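Side-chain contacts in putative oxidoreductase (Bacteroides fragilis NCTC 9343, PDB 3FHL), which probably acts as a nucleotide-dependent oxidoreductase of the Gfo/Idh/MocA family, pairing an NAD-binding Rossmann domain with a C-terminal alpha/beta domain: residues 245-249 with 250-254; 277-281 with 282-286; 310-313 with 314-318; 322-325 with 326-329; 341-344 with 345-349. One frame throughout, in Å; residues are numbered along the deposited sequence.

Contact 1. Residues 245-249 with 250-254; sequences ALHGT and LGSYV
His247 and Ser252 meet through a short bond between ND1 of the imidazole and OG of the serine, 2.6 Å, with either atom able to be the donor. The hydroxyl lies at the edge of the ring and in its plane. Strand pairing puts both CB atoms on the face of the sheet shared with Ala245 and Val254; with CG (chi1 -64°) and OG each beside its own backbone N, the imidazole and hydroxyl then turn to each other. Ser252 OG also meets a water at 2.9 Å, and that water donates to Gly248 O, tying the side-chain pair to the turn. From the second subunit, Glu241 takes His247 NE2 and the backbone N of Glu239 bonds Ser252 OG, so the imidazole is held at both nitrogens. Behind this first shell stands the backbone: Leu246 N reaches Tyr253 O at 2.8 Å with an N-H...O angle of 171°, Tyr253 N returns to Leu246 O at 3.0 Å, and Gly248 N bonds Gly251 O at 2.7 Å. Leu246 and Tyr253 project from the other face, against helix 129-139. The strand segments run antiparallel, their axes 4.7 Å apart. His247 with Ser252 is thus a non-hydrogen-bonded pair of a tight beta hairpin, turning at Thr249-Leu250, whose His247/Ser252 face is met by the second subunit.

Contact 2. Residues 277-281 with 282-286; sequences GEESE and QEWGL
Ser280 O is gripped from the far side of a tight turn: Trp284 N donates to it in the carbonyl plane at 3.0 Å, and Glu283 N adds a weak, strongly bent bond at 3.1 Å. The same oxygen sits over one face of the Trp284 indole, offset toward the rim. Farther along that face, Glu281 CA makes a CH-pi contact 4.0 Å from the centroid of the Trp284 six-membered ring, 28° off its normal. At the indole edge a water in the ring plane accepts from Trp284 NE1, 3.0 Å, and from Glu279 N. The first torsion (chi1 -72°) turns the Glu283 side chain back toward Ser280, and its extended chain then carries OE2 to Ser280 N at 3.0 Å. This bond is straight, 167°, yet the donor stands above the carboxylate plane. Glu283 N returns a weak bond to Ser280 OG, a reciprocal pair in the manner of a capping box, though no regular helix follows in this loop between helix 261-266 and strand 286-291. Glu279 OE2 lies 5.0 Å from Glu283 OE2, but Lys255 pairs with Glu279 and Lys260 with Glu283. These salt bridges would be expected to offset the like-charge repulsion and favour ionised forms.

Contact 3. Residues 310-313 with 314-318; sequences FYQN and IYEHL
Gln312 and Glu316, one helical turn apart, are joined by a bond from NE2 of the amide to OE2 of the carboxylate, 3.3 Å. The donor comes in on the anti side of OE2, 15° out of the carboxylate plane, and the two flat groups stand nearly perpendicular, 87° apart. A bend at chi2 (66°) in Gln312 carries its amide round to that oxygen. The other amide atom, Gln312 OE1, is satisfied by Asn28 ND2. Glu316 OE1 accepts a hydrogen bond from a water at 2.7 Å, and the same water accepts from Asn313 ND2 at 2.9 Å, so each carboxylate oxygen is linked to a different amide of the preceding turn. Both ends of the Asn313 amide are bonded: ND2 to the water and to Pro323 O, OD1 to Glu325 N. Main-chain donors of residues 314-317 follow the i to i-4 pattern of an alpha helix, as in Tyr315 N to Tyr311 O at 2.9 Å; this is helix 309-320 of the C-terminal family region, packed on strands 68-71 and 91-95 of the Rossmann sheet. On that buried side Ile314 CD1, in one of two deposited conformers, approaches the Phe310 ring obliquely near CE2, a closeness that is therefore doubtful, and lies farther from Tyr311. Phe310 CD2 stands over the centre of the Tyr311 ring, whose hydroxyl is bonded to His21 ND1. His317 ND1 bonds Gln322 O.

Contact 4. Residues 322-325 with 326-329; sequences QPLE and THAQ
Leu324 lays a methyl over one face of the His327 imidazole. The apolar part of the contact is this CH-pi approach: Leu324 CD2 lies 4.0 Å from the centroid of the His327 ring, 23° off the normal, displaced toward the rim, with CD2 of the ring its nearest atom at 3.7 Å. In the leucine, chi1 (171°) swings CG toward residues 326-327, and chi2 (66°) then sends CD2 to the histidine while CD1 packs against Thr326 OG1 at 3.6 Å. The leucine and threonine side chains cross at about a right angle. Polar links between the two halves run through water. One molecule in the plane of the imidazole meets His327 ND1 at 2.7 Å, accepts from His327 N at 3.3 Å, and lies 2.8 Å from Glu325 O, a carbonyl also bonded by Arg126. Thr326 OG1 has its own partner in Ser120 OG, whereas Thr326 N is buried here without a partner anywhere in the model. Backbone bonding to the neighbouring strand is the third kind: Thr326 pairs with Val121 and Ala328 with Leu119, attaching the segment beside edge strand 119-122 of the parallel sheet. The loop between helices 309-320 and 328-347, containing a leucine-histidine CH-pi pair and a bridging water, thus runs alongside the last strand of the Rossmann fold.

Contact 5. Residues 341-344 with 345-349; sequences AYQS and HRENK
Gln343 reaches along the helix surface to Glu347, one turn on. Its CB lies 3.8 Å from Arg346 NH1, and CG packs on the Glu347 carboxylate, 3.6 Å from the carbon CD. The chain is extended (chi1 -175°), carrying NE2 to Glu347 OE1 at 3.3 Å. That bond is nearly straight, 168°, and OE1 lies in the amide plane of Gln343, yet the nitrogen stands above the carboxylate plane. Arg346 folds its guanidinium back over Tyr342 and Gln343, its edge toward Glu347 OE2 in a long salt bridge. Lys349 N to Ser344 O (3.1 Å) and a weak Asn348 N to His345 O, with Asn348 at positive phi, close helix 328-347 in a Schellman motif. Ser344 OG adds a side-chain bond, donating to Lys349 O at 2.6 Å, and is also bonded to Ala199 N of strand 194-202. Asn348 OD1 bonds Asn352 of the second subunit. Glu347 therefore has an amide and a guanidinium near its carboxylate, which would be expected to favour its negative charge.

Overall arrangement
Along the chain the five contacts come in series, none nested or crossing. Contact 1 closes the hairpin of strands 244-248 and 252-255 in the mixed sheet. Contact 2 folds the loop leading into strand 286-291 and touches contact 1 through Leu286 N and Val254 O, 2.8 Å apart. Contact 3, on helix 309-320, is followed by contact 4 in the next loop, their centres about 9 Å apart; together they fasten this part of the chain to the Rossmann sheet. Helix 328-347 then leads away to contact 5, at its C-terminal end beside strand 194-202, about 30 Å from contact 4 between centres. Contacts 1 and 5 both reach the second subunit.

Contact 1. Residues 245-249 with 250-254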
loop_
_atom_site.group_PDB
_atom_site.type_symbol
_atom_site.label_atom_id
_atom_site.label_comp_id
_atom_site.label_asym_id
_atom_site.label_seq_id
_atom_site.Cartn_x
_atom_site.Cartn_y
_atom_site.Cartn_z
ATOM N N ALA C 245 7.997 5.511 1.102
ATOM C CA ALA C 245 8.858 4.392 0.747
ATOM C C ALA C 245 9.171 4.574 -0.715
ATOM O O ALA C 245 8.271 4.583 -1.542
ATOM C CB ALA C 245 8.165 3.044 0.988
ATOM N N LEU C 246 10.448 4.754 -1.015
ATOM C CA LEU C 246 10.887 4.919 -2.392
ATOM C C LEU C 246 11.830 3.790 -2.719
ATOM O O LEU C 246 12.603 3.381 -1.871
ATOM C CB LEU C 246 11.595 6.268 -2.575
ATOM C CG LEU C 246 10.692 7.494 -2.774
ATOM C CD1 LEU C 246 10.035 7.920 -1.496
ATOM C CD2 LEU C 246 11.529 8.643 -3.312
ATOM N N HIS C 247 11.763 3.300 -3.954
ATOM C CA HIS C 247 12.605 2.187 -4.364
ATOM C C HIS C 247 13.235 2.548 -5.681
ATOM O O HIS C 247 12.563 3.053 -6.568
ATOM C CB HIS C 247 11.774 0.882 -4.501
ATOM C CG HIS C 247 11.174 0.410 -3.205
ATOM N ND1 HIS C 247 11.941 0.007 -2.135
ATOM C CD2 HIS C 247 9.886 0.304 -2.804
ATOM C CE1 HIS C 247 11.154 -0.314 -1.125
ATOM N NE2 HIS C 247 9.898 -0.151 -1.507
ATOM N N GLY C 248 14.532 2.288 -5.801
ATOM C CA GLY C 248 15.228 2.480 -7.064
ATOM C C GLY C 248 16.067 1.273 -7.408
ATOM O O GLY C 248 16.075 0.276 -6.663
ATOM N N THR C 249 16.777 1.361 -8.528
ATOM C CA THR C 249 17.659 0.274 -8.990
ATOM C C THR C 249 18.777 -0.060 -8.004
ATOM O O THR C 249 19.182 -1.215 -7.891
ATOM C CB THR C 249 18.278 0.576 -10.390
ATOM O OG1 THR C 249 18.943 1.857 -10.371
ATOM C CG2 THR C 249 17.182 0.594 -11.451
ATOM N N LEU C 250 19.251 0.946 -7.275
ATOM C CA LEU C 250 20.387 0.777 -6.376
ATOM C C LEU C 250 19.985 0.644 -4.913
ATOM O O LEU C 250 20.786 0.227 -4.070
ATOM C CB LEU C 250 21.379 1.955 -6.527
ATOM C CG LEU C 250 22.197 2.030 -7.830
ATOM C CD1 LEU C 250 23.233 3.156 -7.759
ATOM C CD2 LEU C 250 22.890 0.705 -8.122
ATOM N N GLY C 251 18.762 1.032 -4.601
ATOM C CA GLY C 251 18.359 1.024 -3.211
ATOM C C GLY C 251 17.031 1.652 -2.893
ATOM O O GLY C 251 16.276 2.011 -3.785
ATOM N N SER C 252 16.775 1.783 -1.596
ATOM C CA SER C 252 15.499 2.223 -1.072
ATOM C C SER C 252 15.665 3.251 0.033
ATOM O O SER C 252 16.693 3.296 0.701
ATOM C CB SER C 252 14.720 1.023 -0.520
ATOM O OG SER C 252 14.524 0.041 -1.545
ATOM N N TYR C 253 14.628 4.059 0.209
ATOM C CA TYR C 253 14.528 5.003 1.302
ATOM C C TYR C 253 13.151 4.848 1.935
ATOM O O TYR C 253 12.138 4.866 1.233
ATOM C CB TYR C 253 14.704 6.438 0.785
ATOM C CG TYR C 253 14.546 7.498 1.848
ATOM C CD1 TYR C 253 15.535 7.681 2.832
ATOM C CD2 TYR C 253 13.431 8.327 1.864
ATOM C CE1 TYR C 253 15.397 8.654 3.807
ATOM C CE2 TYR C 253 13.282 9.311 2.832
ATOM C CZ TYR C 253 14.269 9.472 3.793
ATOM O OH TYR C 253 14.101 10.447 4.739
ATOM N N VAL C 254 13.126 4.697 3.260
ATOM C CA VAL C 254 11.891 4.488 4.014
ATOM C C VAL C 254 11.845 5.413 5.234
ATOM O O VAL C 254 12.734 5.379 6.086
ATOM C CB VAL C 254 11.755 3.003 4.506
ATOM C CG1 VAL C 254 10.411 2.786 5.119
ATOM C CG2 VAL C 254 11.952 2.000 3.360
HETATM O O HOH W 1 15.283 -0.932 -4.169
#

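Contact 2. Residues 277-281 with 282-286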
loop_
_atom_site.group_PDB
_atom_site.type_symbol
_atom_site.label_atom_id
_atom_site.label_comp_id
_atom_site.label_asym_id
_atom_site.label_seq_id
_atom_site.Cartn_x
_atom_site.Cartn_y
_atom_site.Cartn_z
ATOM N N GLY C 277 12.703 23.071 12.391
ATOM C CA GLY C 277 12.345 22.035 11.411
ATOM C C GLY C 277 13.230 20.797 11.434
ATOM O O GLY C 277 13.001 19.844 10.674
ATOM N N GLU C 278 14.246 20.799 12.299
ATOM C CA GLU C 278 15.164 19.664 12.378
ATOM C C GLU C 278 14.489 18.432 12.977
ATOM O O GLU C 278 13.575 18.542 13.816
ATOM C CB GLU C 278 16.439 20.012 13.162
ATOM C CG GLU C 278 17.418 20.918 12.411
ATOM C CD GLU C 278 18.755 21.113 13.134
ATOM O OE1 GLU C 278 18.899 20.672 14.300
ATOM O OE2 GLU C 278 19.661 21.719 12.527
ATOM N N GLU C 279 14.952 17.265 12.528
ATOM C CA GLU C 279 14.508 15.982 13.056
ATOM C C GLU C 279 15.658 15.274 13.739
ATOM O O GLU C 279 16.825 15.492 13.402
ATOM C CB GLU C 279 13.987 15.084 11.927
ATOM C CG GLU C 279 12.776 15.620 11.198
ATOM C CD GLU C 279 12.313 14.702 10.084
ATOM O OE1 GLU C 279 13.115 14.406 9.160
ATOM O OE2 GLU C 279 11.135 14.302 10.128
ATOM N N SER C 280 15.318 14.409 14.692
ATOM C CA SER C 280 16.304 13.580 15.374
ATOM C C SER C 280 16.715 12.406 14.494
ATOM O O SER C 280 16.074 12.127 13.472
ATOM C CB SER C 280 15.728 13.056 16.686
ATOM O OG SER C 280 14.625 12.198 16.446
ATOM N N GLU C 281 17.778 11.713 14.902
ATOM C CA GLU C 281 18.260 10.521 14.192
ATOM C C GLU C 281 17.188 9.419 14.091
ATOM O O GLU C 281 17.087 8.726 13.071
ATOM C CB GLU C 281 19.564 10.007 14.831
ATOM C CG GLU C 281 19.815 8.492 14.706
ATOM C CD GLU C 281 21.256 8.125 14.370
ATOM O OE1 GLU C 281 22.108 9.035 14.257
ATOM O OE2 GLU C 281 21.530 6.914 14.211
ATOM N N GLN C 282 16.383 9.305 15.146
ATOM C CA GLN C 282 15.264 8.372 15.238
ATOM C C GLN C 282 14.159 8.698 14.221
ATOM O O GLN C 282 13.551 7.791 13.648
ATOM C CB GLN C 282 14.715 8.422 16.667
ATOM C CG GLN C 282 13.654 7.396 17.024
ATOM C CD GLN C 282 13.327 7.401 18.520
ATOM O OE1 GLN C 282 12.174 7.594 18.916
ATOM N NE2 GLN C 282 14.349 7.199 19.354
ATOM N N GLU C 283 13.924 9.990 13.992
ATOM C CA GLU C 283 12.902 10.452 13.063
ATOM C C GLU C 283 13.372 10.386 11.618
ATOM O O GLU C 283 12.554 10.225 10.716
ATOM C CB GLU C 283 12.439 11.869 13.415
ATOM C CG GLU C 283 11.596 11.911 14.682
ATOM C CD GLU C 283 11.558 13.269 15.370
ATOM O OE1 GLU C 283 10.728 13.426 16.298
ATOM O OE2 GLU C 283 12.343 14.171 15.006
ATOM N N TRP C 284 14.682 10.479 11.392
ATOM C CA TRP C 284 15.225 10.398 10.028
ATOM C C TRP C 284 14.851 9.089 9.350
ATOM O O TRP C 284 14.643 8.077 10.013
ATOM C CB TRP C 284 16.751 10.518 10.013
ATOM C CG TRP C 284 17.315 11.873 10.380
ATOM C CD1 TRP C 284 16.672 13.080 10.344
ATOM C CD2 TRP C 284 18.655 12.143 10.814
ATOM N NE1 TRP C 284 17.528 14.084 10.750
ATOM C CE2 TRP C 284 18.750 13.537 11.039
ATOM C CE3 TRP C 284 19.789 11.341 11.026
ATOM C CZ2 TRP C 284 19.938 14.149 11.469
ATOM C CZ3 TRP C 284 20.969 11.948 11.470
ATOM C CH2 TRP C 284 21.029 13.341 11.684
ATOM N N GLY C 285 14.788 9.115 8.028
ATOM C CA GLY C 285 14.495 7.921 7.250
ATOM C C GLY C 285 15.703 7.037 7.109
ATOM O O GLY C 285 16.829 7.488 7.290
ATOM N N LEU C 286 15.457 5.767 6.801
ATOM C CA LEU C 286 16.509 4.802 6.558
ATOM C C LEU C 286 16.886 4.768 5.077
ATOM O O LEU C 286 16.042 4.530 4.202
ATOM C CB LEU C 286 16.049 3.402 6.998
ATOM C CG LEU C 286 17.088 2.281 6.878
ATOM C CD1 LEU C 286 18.220 2.502 7.889
ATOM C CD2 LEU C 286 16.440 0.929 7.109
HETATM O O HOH W 2 16.703 16.984 10.434
#

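Contact 3. Residues 310-313 with 314-318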
loop_
_atom_site.group_PDB
_atom_site.type_symbol
_atom_site.label_atom_id
_atom_site.label_comp_id
_atom_site.label_asym_id
_atom_site.label_seq_id
_atom_site.Cartn_x
_atom_site.Cartn_y
_atom_site.Cartn_z
ATOM N N PHE C 310 7.824 29.127 2.075
ATOM C CA PHE C 310 6.697 29.576 1.266
ATOM C C PHE C 310 6.790 31.091 1.018
ATOM O O PHE C 310 6.651 31.552 -0.120
ATOM C CB PHE C 310 5.360 29.240 1.934
ATOM C CG PHE C 310 4.175 29.807 1.210
ATOM C CD1 PHE C 310 3.684 29.183 0.065
ATOM C CD2 PHE C 310 3.566 30.985 1.648
ATOM C CE1 PHE C 310 2.592 29.699 -0.615
ATOM C CE2 PHE C 310 2.468 31.513 0.962
ATOM C CZ PHE C 310 1.985 30.869 -0.168
ATOM N N TYR C 311 7.028 31.825 2.099
ATOM C CA TYR C 311 7.163 33.283 2.083
ATOM C C TYR C 311 8.475 33.734 1.471
ATOM O O TYR C 311 8.497 34.691 0.700
ATOM C CB TYR C 311 6.915 33.852 3.487
ATOM C CG TYR C 311 5.440 33.826 3.800
ATOM C CD1 TYR C 311 4.570 34.697 3.142
ATOM C CD2 TYR C 311 4.898 32.903 4.706
ATOM C CE1 TYR C 311 3.207 34.677 3.382
ATOM C CE2 TYR C 311 3.526 32.864 4.948
ATOM C CZ TYR C 311 2.691 33.768 4.286
ATOM O OH TYR C 311 1.337 33.767 4.494
ATOM N N GLN C 312 9.557 33.001 1.739
ATOM C CA GLN C 312 10.825 33.309 1.111
ATOM C C GLN C 312 10.693 33.205 -0.409
ATOM O O GLN C 312 11.203 34.062 -1.139
ATOM C CB GLN C 312 11.957 32.416 1.637
ATOM C CG GLN C 312 13.361 32.743 1.071
ATOM C CD GLN C 312 13.898 34.125 1.488
ATOM O OE1 GLN C 312 13.363 34.778 2.389
ATOM N NE2 GLN C 312 14.964 34.570 0.819
ATOM N N ASN C 313 9.975 32.187 -0.881
ATOM C CA ASN C 313 9.717 32.061 -2.308
ATOM C C ASN C 313 8.897 33.215 -2.884
ATOM O O ASN C 313 9.175 33.679 -3.991
ATOM C CB ASN C 313 9.056 30.724 -2.648
ATOM C CG ASN C 313 8.698 30.620 -4.123
ATOM O OD1 ASN C 313 7.529 30.541 -4.479
ATOM N ND2 ASN C 313 9.713 30.664 -4.987
ATOM N N ILE C 314 7.887 33.661 -2.136
ATOM C CA ILE C 314 7.059 34.786 -2.563
ATOM C C ILE C 314 7.914 36.043 -2.722
ATOM O O ILE C 314 7.792 36.765 -3.731
ATOM C CB ILE C 314 5.885 35.012 -1.598
ATOM C CG1 ILE C 314 4.846 33.922 -1.811
ATOM C CG2 ILE C 314 5.242 36.413 -1.782
ATOM C CD1 ILE C 314 3.664 34.088 -0.959
ATOM N N TYR C 315 8.804 36.264 -1.762
ATOM C CA TYR C 315 9.724 37.389 -1.815
ATOM C C TYR C 315 10.618 37.320 -3.050
ATOM O O TYR C 315 10.731 38.300 -3.786
ATOM C CB TYR C 315 10.562 37.496 -0.535
ATOM C CG TYR C 315 11.827 38.316 -0.731
ATOM C CD1 TYR C 315 11.776 39.716 -0.819
ATOM C CD2 TYR C 315 13.068 37.690 -0.860
ATOM C CE1 TYR C 315 12.938 40.467 -1.005
ATOM C CE2 TYR C 315 14.226 38.431 -1.068
ATOM C CZ TYR C 315 14.154 39.811 -1.139
ATOM O OH TYR C 315 15.311 40.526 -1.337
ATOM N N GLU C 316 11.234 36.162 -3.276
ATOM C CA GLU C 316 12.130 35.961 -4.422
ATOM C C GLU C 316 11.418 36.118 -5.757
ATOM O O GLU C 316 11.999 36.581 -6.719
ATOM C CB GLU C 316 12.861 34.620 -4.321
ATOM C CG GLU C 316 13.883 34.626 -3.198
ATOM C CD GLU C 316 14.763 33.399 -3.160
ATOM O OE1 GLU C 316 14.775 32.624 -4.140
ATOM O OE2 GLU C 316 15.451 33.223 -2.131
ATOM N N HIS C 317 10.141 35.777 -5.786
ATOM C CA HIS C 317 9.317 35.970 -6.955
ATOM C C HIS C 317 9.005 37.442 -7.219
ATOM O O HIS C 317 9.208 37.927 -8.332
ATOM C CB HIS C 317 8.013 35.194 -6.802
ATOM C CG HIS C 317 7.047 35.415 -7.922
ATOM N ND1 HIS C 317 7.327 35.066 -9.227
ATOM C CD2 HIS C 317 5.800 35.938 -7.932
ATOM C CE1 HIS C 317 6.289 35.361 -9.991
ATOM N NE2 HIS C 317 5.348 35.888 -9.230
ATOM N N LEU C 318 8.496 38.125 -6.198
ATOM C CA LEU C 318 8.014 39.503 -6.333
ATOM C C LEU C 318 9.151 40.526 -6.427
ATOM O O LEU C 318 9.039 41.521 -7.143
ATOM C CB LEU C 318 7.100 39.859 -5.159
ATOM C CG LEU C 318 5.723 39.199 -5.073
ATOM C CD1 LEU C 318 5.088 39.596 -3.767
ATOM C CD2 LEU C 318 4.821 39.557 -6.256
HETATM O O HOH W 3 12.570 31.028 -4.476
#

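Contact 4. Residues 322-325 with 326-329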
loop_
_atom_site.group_PDB
_atom_site.type_symbol
_atom_site.label_atom_id
_atom_site.label_comp_id
_atom_site.label_asym_id
_atom_site.label_seq_id
_atom_site.Cartn_x
_atom_site.Cartn_y
_atom_site.Cartn_z
ATOM N N GLN C 322 12.181 35.599 -9.504
ATOM C CA GLN C 322 12.312 34.137 -9.524
ATOM C C GLN C 322 10.952 33.481 -9.779
ATOM O O GLN C 322 9.924 34.110 -9.531
ATOM C CB GLN C 322 12.933 33.639 -8.206
ATOM C CG GLN C 322 14.333 34.207 -7.916
ATOM C CD GLN C 322 15.273 34.034 -9.085
ATOM O OE1 GLN C 322 15.703 32.923 -9.391
ATOM N NE2 GLN C 322 15.599 35.140 -9.755
ATOM N N PRO C 323 10.934 32.228 -10.289
ATOM C CA PRO C 323 9.665 31.507 -10.457
ATOM C C PRO C 323 8.887 31.329 -9.155
ATOM O O PRO C 323 9.471 31.012 -8.129
ATOM C CB PRO C 323 10.115 30.140 -10.970
ATOM C CG PRO C 323 11.399 30.421 -11.668
ATOM C CD PRO C 323 12.070 31.418 -10.767
ATOM N N LEU C 324 7.582 31.573 -9.209
ATOM C CA LEU C 324 6.696 31.261 -8.099
ATOM C C LEU C 324 6.495 29.750 -8.071
ATOM O O LEU C 324 6.237 29.140 -9.106
ATOM C CB LEU C 324 5.361 31.977 -8.287
ATOM C CG LEU C 324 4.203 31.641 -7.348
ATOM C CD1 LEU C 324 4.517 32.073 -5.943
ATOM C CD2 LEU C 324 2.898 32.257 -7.852
ATOM N N GLU C 325 6.640 29.141 -6.897
ATOM C CA GLU C 325 6.473 27.680 -6.781
ATOM C C GLU C 325 5.005 27.275 -6.656
ATOM O O GLU C 325 4.622 26.184 -7.066
ATOM C CB GLU C 325 7.271 27.127 -5.594
ATOM C CG GLU C 325 8.790 27.219 -5.769
ATOM C CD GLU C 325 9.569 26.680 -4.570
ATOM O OE1 GLU C 325 9.259 25.563 -4.096
ATOM O OE2 GLU C 325 10.504 27.372 -4.102
ATOM N N THR C 326 4.190 28.171 -6.105
ATOM C CA THR C 326 2.851 27.836 -5.652
ATOM C C THR C 326 1.745 28.553 -6.429
ATOM O O THR C 326 0.809 29.096 -5.840
ATOM C CB THR C 326 2.689 28.163 -4.154
ATOM O OG1 THR C 326 3.062 29.528 -3.937
ATOM C CG2 THR C 326 3.592 27.238 -3.280
ATOM N N HIS C 327 1.843 28.534 -7.748
ATOM C CA HIS C 327 0.773 29.059 -8.594
ATOM C C HIS C 327 -0.575 28.454 -8.221
ATOM O O HIS C 327 -0.664 27.268 -7.904
ATOM C CB HIS C 327 1.033 28.738 -10.062
ATOM C CG HIS C 327 2.116 29.560 -10.687
ATOM N ND1 HIS C 327 3.379 29.068 -10.926
ATOM C CD2 HIS C 327 2.114 30.834 -11.148
ATOM C CE1 HIS C 327 4.115 30.006 -11.495
ATOM N NE2 HIS C 327 3.370 31.087 -11.641
ATOM N N ALA C 328 -1.621 29.275 -8.268
ATOM C CA ALA C 328 -2.987 28.812 -8.026
ATOM C C ALA C 328 -3.420 27.674 -8.951
ATOM O O ALA C 328 -4.238 26.833 -8.550
ATOM C CB ALA C 328 -3.962 29.971 -8.129
ATOM N N GLN C 329 -2.859 27.629 -10.164
ATOM C CA GLN C 329 -3.159 26.553 -11.125
ATOM C C GLN C 329 -2.785 25.175 -10.546
ATOM O O GLN C 329 -3.440 24.181 -10.848
ATOM C CB GLN C 329 -2.440 26.787 -12.454
ATOM C CG GLN C 329 -2.754 25.789 -13.565
ATOM C CD GLN C 329 -4.197 25.834 -14.008
ATOM O OE1 GLN C 329 -4.744 26.908 -14.268
ATOM N NE2 GLN C 329 -4.826 24.660 -14.113
HETATM O O HOH W 4 3.734 26.652 -9.668
#

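Contact 5. Residues 341-344 with 345-349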
loop_
_atom_site.group_PDB
_atom_site.type_symbol
_atom_site.label_atom_id
_atom_site.label_comp_id
_atom_site.label_asym_id
_atom_site.label_seq_id
_atom_site.Cartn_x
_atom_site.Cartn_y
_atom_site.Cartn_z
ATOM N N ALA C 341 -10.176 10.665 -8.832
ATOM C CA ALA C 341 -10.140 9.635 -7.795
ATOM C C ALA C 341 -11.549 9.290 -7.291
ATOM O O ALA C 341 -11.906 8.110 -7.169
ATOM C CB ALA C 341 -9.228 10.075 -6.636
ATOM N N TYR C 342 -12.356 10.317 -7.023
ATOM C CA TYR C 342 -13.757 10.114 -6.654
ATOM C C TYR C 342 -14.559 9.424 -7.771
ATOM O O TYR C 342 -15.350 8.523 -7.500
ATOM C CB TYR C 342 -14.411 11.423 -6.185
ATOM C CG TYR C 342 -14.148 11.731 -4.713
ATOM C CD1 TYR C 342 -14.856 11.081 -3.706
ATOM C CD2 TYR C 342 -13.206 12.681 -4.332
ATOM C CE1 TYR C 342 -14.629 11.367 -2.356
ATOM C CE2 TYR C 342 -12.962 12.963 -2.985
ATOM C CZ TYR C 342 -13.669 12.300 -2.000
ATOM O OH TYR C 342 -13.433 12.576 -0.657
ATOM N N GLN C 343 -14.300 9.799 -9.019
ATOM C CA GLN C 343 -15.008 9.221 -10.158
ATOM C C GLN C 343 -14.625 7.746 -10.369
ATOM O O GLN C 343 -15.480 6.919 -10.661
ATOM C CB GLN C 343 -14.742 10.051 -11.419
ATOM C CG GLN C 343 -15.533 9.614 -12.651
ATOM C CD GLN C 343 -15.002 10.211 -13.941
ATOM O OE1 GLN C 343 -14.241 11.181 -13.929
ATOM N NE2 GLN C 343 -15.399 9.628 -15.066
ATOM N N SER C 344 -13.342 7.434 -10.219
ATOM C CA SER C 344 -12.831 6.069 -10.322
ATOM C C SER C 344 -13.451 5.128 -9.306
ATOM O O SER C 344 -13.792 3.982 -9.637
ATOM C CB SER C 344 -11.312 6.048 -10.168
ATOM O OG SER C 344 -10.821 4.721 -10.160
ATOM N N HIS C 345 -13.592 5.615 -8.078
ATOM C CA HIS C 345 -14.206 4.852 -7.003
ATOM C C HIS C 345 -15.710 4.674 -7.240
ATOM O O HIS C 345 -16.210 3.556 -7.173
ATOM C CB HIS C 345 -13.942 5.523 -5.651
ATOM C CG HIS C 345 -14.829 5.042 -4.543
ATOM N ND1 HIS C 345 -14.750 3.770 -4.018
ATOM C CD2 HIS C 345 -15.799 5.675 -3.845
ATOM C CE1 HIS C 345 -15.641 3.637 -3.054
ATOM N NE2 HIS C 345 -16.290 4.780 -2.927
ATOM N N ARG C 346 -16.409 5.775 -7.516
ATOM C CA ARG C 346 -17.862 5.773 -7.717
ATOM C C ARG C 346 -18.306 4.916 -8.909
ATOM O O ARG C 346 -19.309 4.204 -8.826
ATOM C CB ARG C 346 -18.388 7.215 -7.821
ATOM C CG ARG C 346 -19.484 7.469 -8.869
ATOM C CD ARG C 346 -20.138 8.856 -8.745
ATOM N NE ARG C 346 -19.222 9.901 -8.272
ATOM C CZ ARG C 346 -18.399 10.616 -9.041
ATOM N NH1 ARG C 346 -18.339 10.418 -10.358
ATOM N NH2 ARG C 346 -17.625 11.534 -8.480
ATOM N N GLU C 347 -17.535 4.962 -9.991
ATOM C CA GLU C 347 -17.892 4.305 -11.241
ATOM C C GLU C 347 -17.194 2.968 -11.453
ATOM O O GLU C 347 -17.412 2.315 -12.484
ATOM C CB GLU C 347 -17.600 5.232 -12.420
ATOM C CG GLU C 347 -18.454 6.488 -12.421
ATOM C CD GLU C 347 -18.201 7.405 -13.614
ATOM O OE1 GLU C 347 -17.371 7.061 -14.493
ATOM O OE2 GLU C 347 -18.838 8.483 -13.661
ATOM N N ASN C 348 -16.352 2.568 -10.493
ATOM C CA ASN C 348 -15.599 1.308 -10.576
ATOM C C ASN C 348 -14.813 1.206 -11.889
ATOM O O ASN C 348 -14.849 0.182 -12.578
ATOM C CB ASN C 348 -16.539 0.091 -10.343
ATOM C CG ASN C 348 -15.812 -1.260 -10.400
ATOM O OD1 ASN C 348 -16.289 -2.210 -11.026
ATOM N ND2 ASN C 348 -14.657 -1.341 -9.769
ATOM N N LYS C 349 -14.112 2.284 -12.242
ATOM C CA LYS C 349 -13.327 2.335 -13.483
ATOM C C LYS C 349 -11.983 3.058 -13.318
ATOM O O LYS C 349 -11.834 3.917 -12.460
ATOM C CB LYS C 349 -14.132 3.055 -14.570
ATOM C CG LYS C 349 -15.263 2.236 -15.202
ATOM C CD LYS C 349 -16.244 3.149 -15.945
ATOM C CE LYS C 349 -17.367 2.366 -16.621
ATOM N NZ LYS C 349 -16.849 1.521 -17.737
#